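Local coordinates for protein UDP-galactopyranose mutase (Deinococcus radiodurans, PDB 3HDQ) that probably interconverts UDP-galactopyranose and UDP-galactofuranose with the help of FAD, and here holds its UDP-galactose substrate beside the oxidized flavin, at residues A[177-182]-A[294-299]; A[275-280]-A[323-328]; A[184-189]-A[335-340]. All blocks are in the same frame, centred on the assembly; numbering follows the deposited sequence. Where two conformers were deposited one is given.

Contact 1. Residues A[177-182]-A[294-299]; sequences RGYTRK and TVNYPN. With GDU (galactose-uridine-5'-diphosphate), chain K.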
loop_
_atom_site.group_PDB
_atom_site.type_symbol
_atom_site.label_atom_id
_atom_site.label_comp_id
_atom_site.label_asym_id
_atom_site.label_seq_id
_atom_site.Cartn_x
_atom_site.Cartn_y
_atom_site.Cartn_z
ATOM N N ARG A 177 32.563 17.483 12.960
ATOM C CA ARG A 177 33.574 17.042 12.007
ATOM C C ARG A 177 33.400 15.585 11.600
ATOM O O ARG A 177 33.259 15.284 10.412
ATOM C CB ARG A 177 34.990 17.269 12.529
ATOM C CG ARG A 177 36.056 17.002 11.460
ATOM C CD ARG A 177 37.462 17.266 11.956
ATOM N NE ARG A 177 37.749 16.518 13.176
ATOM C CZ ARG A 177 38.974 16.194 13.582
ATOM N NH1 ARG A 177 40.033 16.546 12.854
ATOM N NH2 ARG A 177 39.143 15.509 14.707
ATOM N N GLY A 178 33.417 14.687 12.579
ATOM C CA GLY A 178 33.291 13.262 12.304
ATOM C C GLY A 178 31.988 12.874 11.601
ATOM O O GLY A 178 31.991 12.057 10.680
ATOM N N TYR A 179 30.874 13.457 12.040
ATOM C CA TYR A 179 29.566 13.131 11.472
ATOM C C TYR A 179 29.524 13.527 10.001
ATOM O O TYR A 179 29.149 12.725 9.127
ATOM C CB TYR A 179 28.451 13.858 12.231
ATOM C CG TYR A 179 27.063 13.426 11.823
ATOM C CD1 TYR A 179 26.338 12.542 12.612
ATOM C CD2 TYR A 179 26.481 13.886 10.640
ATOM C CE1 TYR A 179 25.069 12.128 12.246
ATOM C CE2 TYR A 179 25.213 13.477 10.261
ATOM C CZ TYR A 179 24.510 12.601 11.075
ATOM O OH TYR A 179 23.252 12.187 10.731
ATOM N N THR A 180 29.914 14.776 9.754
ATOM C CA THR A 180 29.970 15.347 8.423
ATOM C C THR A 180 30.874 14.542 7.484
ATOM O O THR A 180 30.450 14.166 6.389
ATOM C CB THR A 180 30.402 16.815 8.484
ATOM O OG1 THR A 180 29.536 17.517 9.387
ATOM C CG2 THR A 180 30.323 17.459 7.108
ATOM N N ARG A 181 32.097 14.251 7.914
ATOM C CA ARG A 181 33.008 13.454 7.097
ATOM C C ARG A 181 32.352 12.145 6.717
ATOM O O ARG A 181 32.433 11.712 5.560
ATOM C CB ARG A 181 34.325 13.178 7.832
ATOM C CG ARG A 181 35.221 14.414 8.008
ATOM C CD ARG A 181 36.538 14.102 8.750
ATOM N NE ARG A 181 37.411 15.273 8.761
ATOM C CZ ARG A 181 38.641 15.301 9.273
ATOM N NH1 ARG A 181 39.152 14.216 9.832
ATOM N NH2 ARG A 181 39.359 16.422 9.220
ATOM N N LYS A 182 31.692 11.519 7.691
ATOM C CA LYS A 182 31.057 10.221 7.464
ATOM C C LYS A 182 29.837 10.330 6.524
ATOM O O LYS A 182 29.705 9.555 5.579
ATOM C CB LYS A 182 30.685 9.568 8.796
ATOM C CG LYS A 182 30.274 8.112 8.686
ATOM C CD LYS A 182 30.346 7.394 10.045
ATOM C CE LYS A 182 29.371 7.978 11.058
ATOM N NZ LYS A 182 29.437 7.251 12.359
ATOM N N THR A 294 15.871 9.207 17.604
ATOM C CA THR A 294 17.106 8.987 16.865
ATOM C C THR A 294 18.333 9.222 17.739
ATOM O O THR A 294 18.405 10.212 18.477
ATOM C CB THR A 294 17.180 9.931 15.635
ATOM O OG1 THR A 294 16.068 9.680 14.766
ATOM C CG2 THR A 294 18.478 9.734 14.862
ATOM N N VAL A 295 19.297 8.310 17.651
ATOM C CA VAL A 295 20.605 8.511 18.253
ATOM C C VAL A 295 21.634 8.712 17.142
ATOM O O VAL A 295 21.761 7.847 16.266
ATOM C CB VAL A 295 21.054 7.287 19.096
ATOM C CG1 VAL A 295 22.473 7.493 19.596
ATOM C CG2 VAL A 295 20.118 7.039 20.251
ATOM N N ASN A 296 22.363 9.833 17.179
ATOM C CA ASN A 296 23.436 10.103 16.202
ATOM C C ASN A 296 24.784 9.565 16.666
ATOM O O ASN A 296 25.052 9.508 17.865
ATOM C CB ASN A 296 23.572 11.606 15.895
ATOM C CG ASN A 296 22.436 12.143 15.034
ATOM O OD1 ASN A 296 21.551 11.395 14.602
ATOM N ND2 ASN A 296 22.452 13.448 14.786
ATOM N N TYR A 297 25.639 9.192 15.716
ATOM C CA TYR A 297 26.967 8.670 16.033
ATOM C C TYR A 297 28.067 9.411 15.284
ATOM O O TYR A 297 28.552 8.938 14.267
ATOM C CB TYR A 297 27.041 7.175 15.725
ATOM C CG TYR A 297 26.235 6.335 16.687
ATOM C CD1 TYR A 297 24.945 5.934 16.375
ATOM C CD2 TYR A 297 26.764 5.952 17.920
ATOM C CE1 TYR A 297 24.200 5.165 17.262
ATOM C CE2 TYR A 297 26.024 5.178 18.813
ATOM C CZ TYR A 297 24.746 4.789 18.473
ATOM O OH TYR A 297 24.004 4.030 19.351
ATOM N N PRO A 298 28.482 10.572 15.803
ATOM C CA PRO A 298 29.439 11.405 15.072
ATOM C C PRO A 298 30.823 10.777 14.989
ATOM O O PRO A 298 31.568 11.116 14.069
ATOM C CB PRO A 298 29.525 12.683 15.919
ATOM C CG PRO A 298 28.414 12.604 16.896
ATOM C CD PRO A 298 28.121 11.156 17.102
ATOM N N ASN A 299 31.153 9.886 15.926
ATOM C CA ASN A 299 32.535 9.447 16.130
ATOM C C ASN A 299 32.724 7.933 16.195
ATOM O O ASN A 299 33.801 7.468 16.552
ATOM C CB ASN A 299 33.088 10.064 17.429
ATOM C CG ASN A 299 32.950 11.567 17.456
ATOM O OD1 ASN A 299 33.159 12.236 16.439
ATOM N ND2 ASN A 299 32.580 12.112 18.612
HETATM N N1 GDU K . 25.400 17.320 11.630
HETATM C C2 GDU K . 26.279 16.852 12.387
HETATM N N3 GDU K . 26.314 16.193 13.465
HETATM C C4 GDU K . 25.092 15.892 13.938
HETATM C C5 GDU K . 23.917 16.363 13.168
HETATM C C6 GDU K . 24.123 17.058 12.032
HETATM O O2 GDU K . 27.587 17.123 11.903
HETATM O O4 GDU K . 24.953 15.224 14.960
HETATM C C1D GDU K . 25.672 18.029 10.412
HETATM C C2D GDU K . 25.994 17.207 9.141
HETATM O O2D GDU K . 26.804 17.926 8.218
HETATM C C3D GDU K . 24.597 16.958 8.610
HETATM C C4D GDU K . 24.031 18.368 8.765
HETATM O O4D GDU K . 24.589 18.876 9.982
HETATM O O3D GDU K . 24.631 16.499 7.261
HETATM C C5D GDU K . 22.531 18.520 8.564
HETATM O O5D GDU K . 21.957 17.735 9.625
HETATM P PA GDU K . 20.555 16.987 9.474
HETATM O O1A GDU K . 20.118 16.556 10.831
HETATM O O2A GDU K . 19.582 17.953 8.938
HETATM O O3A GDU K . 20.719 15.673 8.596
HETATM P PB GDU K . 19.529 15.050 7.758
HETATM O O1B GDU K . 20.202 13.894 7.118
HETATM O O2B GDU K . 18.964 15.884 6.669
HETATM O O3B GDU K . 18.350 14.443 8.663
HETATM C "C1'" GDU K . 16.983 14.076 8.393
HETATM C "C2'" GDU K . 16.095 15.333 8.503
HETATM C "C3'" GDU K . 16.486 16.011 9.837
HETATM C "C4'" GDU K . 16.005 15.088 10.997
HETATM C "C5'" GDU K . 16.572 13.660 10.760
HETATM C "C6'" GDU K . 15.937 12.579 11.680
HETATM O "O2'" GDU K . 16.235 16.187 7.353
HETATM O "O3'" GDU K . 15.892 17.328 9.886
HETATM O "O4'" GDU K . 14.562 15.091 10.999
HETATM O "O5'" GDU K . 16.591 13.120 9.409
HETATM O "O6'" GDU K . 16.765 12.265 12.825
HETATM O O HOH W 1 32.484 14.375 15.174
HETATM O O HOH W 2 21.264 14.317 11.805
#
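The ammonium group of K182 drives straight at the backbone of Y297: NZ donates to Y297 O over 2.7 Å, and the C=O...N angle of 164° puts the nitrogen almost in line with the carbonyl. The same NZ donates to the carbonyl oxygens of Y301 and Y303, so three backbone oxygens grip one charged group and tie the loop after strand 294-296 to helix 159-184. One helical turn earlier the backbones meet. G178 CA lies 3.3 Å from P298 O in a C-H...O contact, and a CB at this position would run into that oxygen. Beside it, Y179 CB packs on P298 CB at 4.0 Å. A water donates to N299 OD1 and weakly accepts from G178 N, while N299 ND2 goes to the carbonyl of K174.

Y179 carries the contact into the ligand: chi1 of -172°, CG anti to the backbone N, turns the ring toward the base. Uracil lies over one of its faces, with GDU N3 3.3 Å from Y179 CG. Farther out on the ring, Y179 CE1 comes within 3.8 Å of N296 CG, ring and amide planes 41° apart. N296 ND2 donates to GDU O4 at 3.1 Å, reading the base from the strand side. A second water bonds to Y179 OH, weakly to N296 ND2, and donates to GDU O1A at 2.7 Å, linking helix, strand and the phosphate on PA. On the next residue, T180 OG1 accepts from the ribose hydroxyl GDU O2D at 3.0 Å, and at the far end of the strand T294 OG1 makes a weak bond to galactose O6'. Base laid over a tyrosine face, O4 held by an amide, ribose by a threonine: this is the uridine-binding side of the UDP-galactopyranose mutase substrate pocket.

Contact 2. Residues A[275-280]-A[323-328]; sequences RSLEFR and VYEYPR
Segments 275-280 and 323-328 run antiparallel, their N-to-C directions 147° apart and their axes 4.3 Å from each other at closest approach. S276–R328, E278–Y326 and R280–Y324 are hydrogen-bonded pairs, each closed by two backbone bonds; L277–P327 and F279–E325 are the non-hydrogen-bonded pairs between them. Strand 274-284 is the outermost strand, within this chain, of the six-strand mixed sheet that reaches strand 294-296. On one face E278, CG anti to its backbone N (chi1 174°), extends its carboxylate to two arginines. R328 NE and NH2 both donate to E278 OE1, at 3.0 and 2.9 Å, and R280 grips E278 OE2 in the same side-on way, NE to OE2 being 2.8 Å. Held this way, the R280 guanidinium lies flat over Y326 as a cation-pi stack, CZ 4.1 Å from the ring centroid and the planes 25° apart. An alanine in place of E278 would probably leave the like charges of R280 NH2 and R328 NH2, 3.7 Å apart, without the shared carboxylate that balances them, and the R280 guanidinium freer to turn off the tyrosine. On the other face L277 and E325 both touch FAD, L277 CD1 meets E325 OE2 at 3.5 Å, and E325 OE1 salt-bridges substrate-binding R305.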
loop_
_atom_site.group_PDB
_atom_site.type_symbol
_atom_site.label_atom_id
_atom_site.label_comp_id
_atom_site.label_asym_id
_atom_site.label_seq_id
_atom_site.Cartn_x
_atom_site.Cartn_y
_atom_site.Cartn_z
ATOM N N ARG A 275 24.381 12.542 -2.902
ATOM C CA ARG A 275 24.776 11.557 -1.913
ATOM C C ARG A 275 23.643 10.543 -1.718
ATOM O O ARG A 275 22.471 10.901 -1.776
ATOM C CB ARG A 275 25.140 12.251 -0.606
ATOM C CG ARG A 275 25.836 11.344 0.391
ATOM C CD ARG A 275 27.233 10.953 -0.059
ATOM N NE ARG A 275 27.975 10.458 1.092
ATOM C CZ ARG A 275 29.092 9.743 1.038
ATOM N NH1 ARG A 275 29.636 9.407 -0.125
ATOM N NH2 ARG A 275 29.670 9.363 2.167
ATOM N N SER A 276 23.995 9.281 -1.512
ATOM C CA SER A 276 23.002 8.225 -1.347
ATOM C C SER A 276 23.099 7.596 0.047
ATOM O O SER A 276 23.946 7.978 0.847
ATOM C CB SER A 276 23.191 7.161 -2.432
ATOM O OG SER A 276 22.055 6.316 -2.553
ATOM N N LEU A 277 22.236 6.620 0.324
ATOM C CA LEU A 277 22.207 5.935 1.615
ATOM C C LEU A 277 21.898 4.465 1.440
ATOM O O LEU A 277 21.201 4.077 0.509
ATOM C CB LEU A 277 21.129 6.528 2.527
ATOM C CG LEU A 277 21.380 7.962 2.962
ATOM C CD1 LEU A 277 20.149 8.557 3.615
ATOM C CD2 LEU A 277 22.593 8.011 3.885
ATOM N N GLU A 278 22.406 3.651 2.357
ATOM C CA GLU A 278 21.955 2.277 2.472
ATOM C C GLU A 278 21.294 2.101 3.831
ATOM O O GLU A 278 21.844 2.505 4.849
ATOM C CB GLU A 278 23.108 1.299 2.306
ATOM C CG GLU A 278 22.705 -0.144 2.565
ATOM C CD GLU A 278 23.896 -1.059 2.746
ATOM O OE1 GLU A 278 25.012 -0.674 2.339
ATOM O OE2 GLU A 278 23.719 -2.163 3.299
ATOM N N PHE A 279 20.108 1.508 3.839
ATOM C CA PHE A 279 19.337 1.368 5.063
ATOM C C PHE A 279 19.332 -0.069 5.527
ATOM O O PHE A 279 19.027 -0.967 4.754
ATOM C CB PHE A 279 17.889 1.820 4.838
ATOM C CG PHE A 279 17.764 3.193 4.241
ATOM C CD1 PHE A 279 17.597 3.355 2.875
ATOM C CD2 PHE A 279 17.820 4.317 5.044
ATOM C CE1 PHE A 279 17.475 4.615 2.316
ATOM C CE2 PHE A 279 17.703 5.588 4.500
ATOM C CZ PHE A 279 17.528 5.741 3.131
ATOM N N ARG A 280 19.678 -0.292 6.790
ATOM C CA ARG A 280 19.548 -1.618 7.352
ATOM C C ARG A 280 18.475 -1.641 8.436
ATOM O O ARG A 280 18.613 -1.048 9.510
ATOM C CB ARG A 280 20.898 -2.159 7.834
ATOM C CG ARG A 280 21.745 -2.651 6.674
ATOM C CD ARG A 280 23.152 -3.012 7.085
ATOM N NE ARG A 280 24.081 -2.779 5.984
ATOM C CZ ARG A 280 25.385 -3.018 6.038
ATOM N NH1 ARG A 280 25.929 -3.514 7.143
ATOM N NH2 ARG A 280 26.145 -2.765 4.982
ATOM N N VAL A 323 15.967 1.395 12.130
ATOM C CA VAL A 323 16.776 1.472 10.924
ATOM C C VAL A 323 18.134 2.129 11.193
ATOM O O VAL A 323 18.217 3.160 11.872
ATOM C CB VAL A 323 16.052 2.248 9.798
ATOM C CG1 VAL A 323 15.833 3.707 10.199
ATOM C CG2 VAL A 323 16.846 2.155 8.503
ATOM N N TYR A 324 19.182 1.510 10.655
ATOM C CA TYR A 324 20.540 2.060 10.633
ATOM C C TYR A 324 20.863 2.598 9.237
ATOM O O TYR A 324 20.697 1.890 8.246
ATOM C CB TYR A 324 21.552 0.966 10.973
ATOM C CG TYR A 324 21.458 0.462 12.401
ATOM C CD1 TYR A 324 22.295 0.961 13.387
ATOM C CD2 TYR A 324 20.536 -0.517 12.756
ATOM C CE1 TYR A 324 22.215 0.503 14.688
ATOM C CE2 TYR A 324 20.448 -0.986 14.061
ATOM C CZ TYR A 324 21.291 -0.469 15.020
ATOM O OH TYR A 324 21.215 -0.911 16.318
ATOM N N GLU A 325 21.334 3.841 9.161
ATOM C CA GLU A 325 21.693 4.448 7.882
ATOM C C GLU A 325 23.198 4.465 7.611
ATOM O O GLU A 325 23.980 5.010 8.392
ATOM C CB GLU A 325 21.180 5.884 7.797
ATOM C CG GLU A 325 19.692 6.037 7.758
ATOM C CD GLU A 325 19.285 7.481 7.942
ATOM O OE1 GLU A 325 18.645 7.778 8.968
ATOM O OE2 GLU A 325 19.629 8.321 7.079
ATOM N N TYR A 326 23.587 3.895 6.477
ATOM C CA TYR A 326 24.970 3.964 6.016
ATOM C C TYR A 326 25.090 4.885 4.793
ATOM O O TYR A 326 24.489 4.624 3.753
ATOM C CB TYR A 326 25.477 2.564 5.659
ATOM C CG TYR A 326 25.401 1.558 6.792
ATOM C CD1 TYR A 326 24.175 1.068 7.238
ATOM C CD2 TYR A 326 26.557 1.084 7.406
ATOM C CE1 TYR A 326 24.104 0.143 8.276
ATOM C CE2 TYR A 326 26.497 0.155 8.446
ATOM C CZ TYR A 326 25.270 -0.314 8.876
ATOM O OH TYR A 326 25.207 -1.237 9.906
ATOM N N PRO A 327 25.869 5.966 4.916
ATOM C CA PRO A 327 26.147 6.880 3.796
ATOM C C PRO A 327 26.785 6.146 2.624
ATOM O O PRO A 327 27.700 5.351 2.838
ATOM C CB PRO A 327 27.155 7.868 4.387
ATOM C CG PRO A 327 26.917 7.813 5.866
ATOM C CD PRO A 327 26.546 6.378 6.153
ATOM N N ARG A 328 26.307 6.407 1.408
ATOM C CA ARG A 328 26.855 5.777 0.209
ATOM C C ARG A 328 27.162 6.805 -0.884
ATOM O O ARG A 328 26.397 7.738 -1.114
ATOM C CB ARG A 328 25.884 4.722 -0.333
ATOM C CG ARG A 328 25.725 3.502 0.552
ATOM C CD ARG A 328 26.976 2.623 0.547
ATOM N NE ARG A 328 26.884 1.523 1.512
ATOM C CZ ARG A 328 27.594 1.440 2.636
ATOM N NH1 ARG A 328 28.463 2.391 2.937
ATOM N NH2 ARG A 328 27.443 0.404 3.463
#

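Contact 3. Residues A[184-189]-A[335-340]; sequences WGLDPS and YPVPRP. With GDU (galactose-uridine-5'-diphosphate), chain K.
W184 reaches across to Y335, P336 and V337 with the benzene end of its indole. From CB, chi1 of -59° sets CG anti to the carbonyl carbon and so starts the indole off toward 335-340. On the pyrrole side, NE1 donates to the ribose hydroxyl GDU O3D at 3.0 Å and 144°, the oxygen lying near the ring plane. On the benzene side, CE3 skirts V337 CG1, and CZ3 comes to 3.2 Å from P336 O, which also sits at the indole edge. At the tip, CH2 is 3.9 Å from Y335 CB and touches the ring of P338 at CD. The Y335 ring stands oblique to the indole, planes at 73° and centroids of the two six-membered rings 5.6 Å apart. Its own OH donates to GDU O1B at 2.8 Å, so the pair forms one wall of the UDP-galactose pocket, where the end of helix 159-184 meets the end of strand 320-336; Y335 touches FAD as well. Beyond the helix, G185 leaves helical geometry with positive phi and L186 turns back to the second segment. L186 CD2 packs on V337 CG1 at 4.0 Å, and L186 CG sits over the centre of one face of the R339 guanidinium, whose NE donates to E190 O.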
loop_
_atom_site.group_PDB
_atom_site.type_symbol
_atom_site.label_atom_id
_atom_site.label_comp_id
_atom_site.label_asym_id
_atom_site.label_seq_id
_atom_site.Cartn_x
_atom_site.Cartn_y
_atom_site.Cartn_z
ATOM N N TRP A 184 28.984 12.820 4.285
ATOM C CA TRP A 184 29.194 13.359 2.933
ATOM C C TRP A 184 30.406 12.798 2.203
ATOM O O TRP A 184 30.494 12.870 0.974
ATOM C CB TRP A 184 29.314 14.870 2.993
ATOM C CG TRP A 184 28.115 15.492 3.568
ATOM C CD1 TRP A 184 27.909 15.824 4.874
ATOM C CD2 TRP A 184 26.924 15.846 2.868
ATOM N NE1 TRP A 184 26.665 16.376 5.031
ATOM C CE2 TRP A 184 26.036 16.400 3.814
ATOM C CE3 TRP A 184 26.519 15.748 1.533
ATOM C CZ2 TRP A 184 24.769 16.867 3.466
ATOM C CZ3 TRP A 184 25.253 16.207 1.189
ATOM C CH2 TRP A 184 24.400 16.761 2.151
ATOM N N GLY A 185 31.345 12.243 2.956
ATOM C CA GLY A 185 32.602 11.823 2.372
ATOM C C GLY A 185 33.447 13.048 2.095
ATOM O O GLY A 185 34.417 12.977 1.350
ATOM N N LEU A 186 33.059 14.172 2.697
ATOM C CA LEU A 186 33.801 15.424 2.619
ATOM C C LEU A 186 34.052 15.988 4.025
ATOM O O LEU A 186 33.246 15.777 4.932
ATOM C CB LEU A 186 33.004 16.471 1.825
ATOM C CG LEU A 186 33.067 16.610 0.296
ATOM C CD1 LEU A 186 34.335 15.975 -0.269
ATOM C CD2 LEU A 186 31.833 16.040 -0.377
ATOM N N ASP A 187 35.154 16.709 4.210
ATOM C CA ASP A 187 35.351 17.498 5.425
ATOM C C ASP A 187 34.411 18.693 5.344
ATOM O O ASP A 187 34.090 19.146 4.245
ATOM C CB ASP A 187 36.800 17.987 5.535
ATOM C CG ASP A 187 37.083 18.708 6.850
ATOM O OD1 ASP A 187 37.433 18.028 7.834
ATOM O OD2 ASP A 187 36.963 19.955 6.901
ATOM N N PRO A 188 33.948 19.196 6.501
ATOM C CA PRO A 188 33.100 20.392 6.522
ATOM C C PRO A 188 33.740 21.585 5.811
ATOM O O PRO A 188 33.025 22.490 5.395
ATOM C CB PRO A 188 32.963 20.693 8.017
ATOM C CG PRO A 188 33.101 19.382 8.668
ATOM C CD PRO A 188 34.098 18.610 7.843
ATOM N N SER A 189 35.065 21.602 5.703
ATOM C CA SER A 189 35.740 22.678 4.976
ATOM C C SER A 189 35.339 22.664 3.497
ATOM O O SER A 189 35.338 23.702 2.840
ATOM C CB SER A 189 37.260 22.575 5.117
ATOM O OG SER A 189 37.741 21.342 4.606
ATOM N N TYR A 335 20.451 13.325 -1.486
ATOM C CA TYR A 335 20.930 14.639 -1.062
ATOM C C TYR A 335 21.718 15.330 -2.169
ATOM O O TYR A 335 22.651 14.746 -2.718
ATOM C CB TYR A 335 21.910 14.504 0.105
ATOM C CG TYR A 335 21.402 13.862 1.384
ATOM C CD1 TYR A 335 21.370 12.482 1.528
ATOM C CD2 TYR A 335 21.008 14.644 2.467
ATOM C CE1 TYR A 335 20.931 11.902 2.693
ATOM C CE2 TYR A 335 20.568 14.069 3.638
ATOM C CZ TYR A 335 20.534 12.700 3.749
ATOM O OH TYR A 335 20.094 12.122 4.911
ATOM N N PRO A 336 21.383 16.591 -2.473
ATOM C CA PRO A 336 22.357 17.382 -3.223
ATOM C C PRO A 336 23.570 17.598 -2.320
ATOM O O PRO A 336 23.444 17.456 -1.098
ATOM C CB PRO A 336 21.643 18.726 -3.437
ATOM C CG PRO A 336 20.236 18.532 -2.960
ATOM C CD PRO A 336 20.252 17.400 -1.995
ATOM N N VAL A 337 24.713 17.947 -2.903
ATOM C CA VAL A 337 25.945 18.146 -2.146
ATOM C C VAL A 337 26.409 19.611 -2.227
ATOM O O VAL A 337 27.267 19.952 -3.039
ATOM C CB VAL A 337 27.054 17.206 -2.667
ATOM C CG1 VAL A 337 28.321 17.329 -1.826
ATOM C CG2 VAL A 337 26.553 15.762 -2.691
ATOM N N PRO A 338 25.844 20.482 -1.375
ATOM C CA PRO A 338 26.122 21.917 -1.491
ATOM C C PRO A 338 27.605 22.261 -1.257
ATOM O O PRO A 338 28.118 22.118 -0.151
ATOM C CB PRO A 338 25.223 22.536 -0.404
ATOM C CG PRO A 338 24.207 21.475 -0.096
ATOM C CD PRO A 338 24.948 20.198 -0.242
ATOM N N ARG A 339 28.278 22.684 -2.323
ATOM C CA ARG A 339 29.648 23.188 -2.288
ATOM C C ARG A 339 29.885 23.846 -3.641
ATOM O O ARG A 339 29.206 23.515 -4.614
ATOM C CB ARG A 339 30.657 22.062 -2.048
ATOM C CG ARG A 339 30.606 20.959 -3.066
ATOM C CD ARG A 339 31.376 19.742 -2.594
ATOM N NE ARG A 339 32.784 20.020 -2.311
ATOM C CZ ARG A 339 33.793 19.416 -2.931
ATOM N NH1 ARG A 339 33.536 18.515 -3.866
ATOM N NH2 ARG A 339 35.051 19.702 -2.622
ATOM N N PRO A 340 30.845 24.783 -3.711
ATOM C CA PRO A 340 31.073 25.587 -4.927
ATOM C C PRO A 340 31.242 24.773 -6.228
ATOM O O PRO A 340 30.660 25.172 -7.237
ATOM C CB PRO A 340 32.349 26.368 -4.594
ATOM C CG PRO A 340 32.346 26.453 -3.084
ATOM C CD PRO A 340 31.785 25.134 -2.631
HETATM N N1 GDU K . 25.400 17.320 11.630
HETATM C C2 GDU K . 26.279 16.852 12.387
HETATM N N3 GDU K . 26.314 16.193 13.465
HETATM C C4 GDU K . 25.092 15.892 13.938
HETATM C C5 GDU K . 23.917 16.363 13.168
HETATM C C6 GDU K . 24.123 17.058 12.032
HETATM O O2 GDU K . 27.587 17.123 11.903
HETATM O O4 GDU K . 24.953 15.224 14.960
HETATM C C1D GDU K . 25.672 18.029 10.412
HETATM C C2D GDU K . 25.994 17.207 9.141
HETATM O O2D GDU K . 26.804 17.926 8.218
HETATM C C3D GDU K . 24.597 16.958 8.610
HETATM C C4D GDU K . 24.031 18.368 8.765
HETATM O O4D GDU K . 24.589 18.876 9.982
HETATM O O3D GDU K . 24.631 16.499 7.261
HETATM C C5D GDU K . 22.531 18.520 8.564
HETATM O O5D GDU K . 21.957 17.735 9.625
HETATM P PA GDU K . 20.555 16.987 9.474
HETATM O O1A GDU K . 20.118 16.556 10.831
HETATM O O2A GDU K . 19.582 17.953 8.938
HETATM O O3A GDU K . 20.719 15.673 8.596
HETATM P PB GDU K . 19.529 15.050 7.758
HETATM O O1B GDU K . 20.202 13.894 7.118
HETATM O O2B GDU K . 18.964 15.884 6.669
HETATM O O3B GDU K . 18.350 14.443 8.663
HETATM C "C1'" GDU K . 16.983 14.076 8.393
HETATM C "C2'" GDU K . 16.095 15.333 8.503
HETATM C "C3'" GDU K . 16.486 16.011 9.837
HETATM C "C4'" GDU K . 16.005 15.088 10.997
HETATM C "C5'" GDU K . 16.572 13.660 10.760
HETATM C "C6'" GDU K . 15.937 12.579 11.680
HETATM O "O2'" GDU K . 16.235 16.187 7.353
HETATM O "O3'" GDU K . 15.892 17.328 9.886
HETATM O "O4'" GDU K . 14.562 15.091 10.999
HETATM O "O5'" GDU K . 16.591 13.120 9.409
HETATM O "O6'" GDU K . 16.765 12.265 12.825
#

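How the contacts relate
Contacts 1 and 3 sit on the same helix 159-184 and its exit, centres 14 Å apart, and share the substrate: contact 1 takes the uracil and a ribose hydroxyl, contact 3 another ribose hydroxyl and the phosphate on PB. A salt bridge joins them directly, R181 NH2 to D187 OD1 at 2.9 Å. Contact 2, 13 Å from contact 1 and 16 Å from contact 3, backs this region with sheet. K182 O rests on P327 CB at 3.3 Å, and R275 N probably bonds to Y335 O at 2.8 Å. L277 CD1 packs on Y335 CE1 at 3.6 Å, so the strand pair links the substrate wall to the flavin.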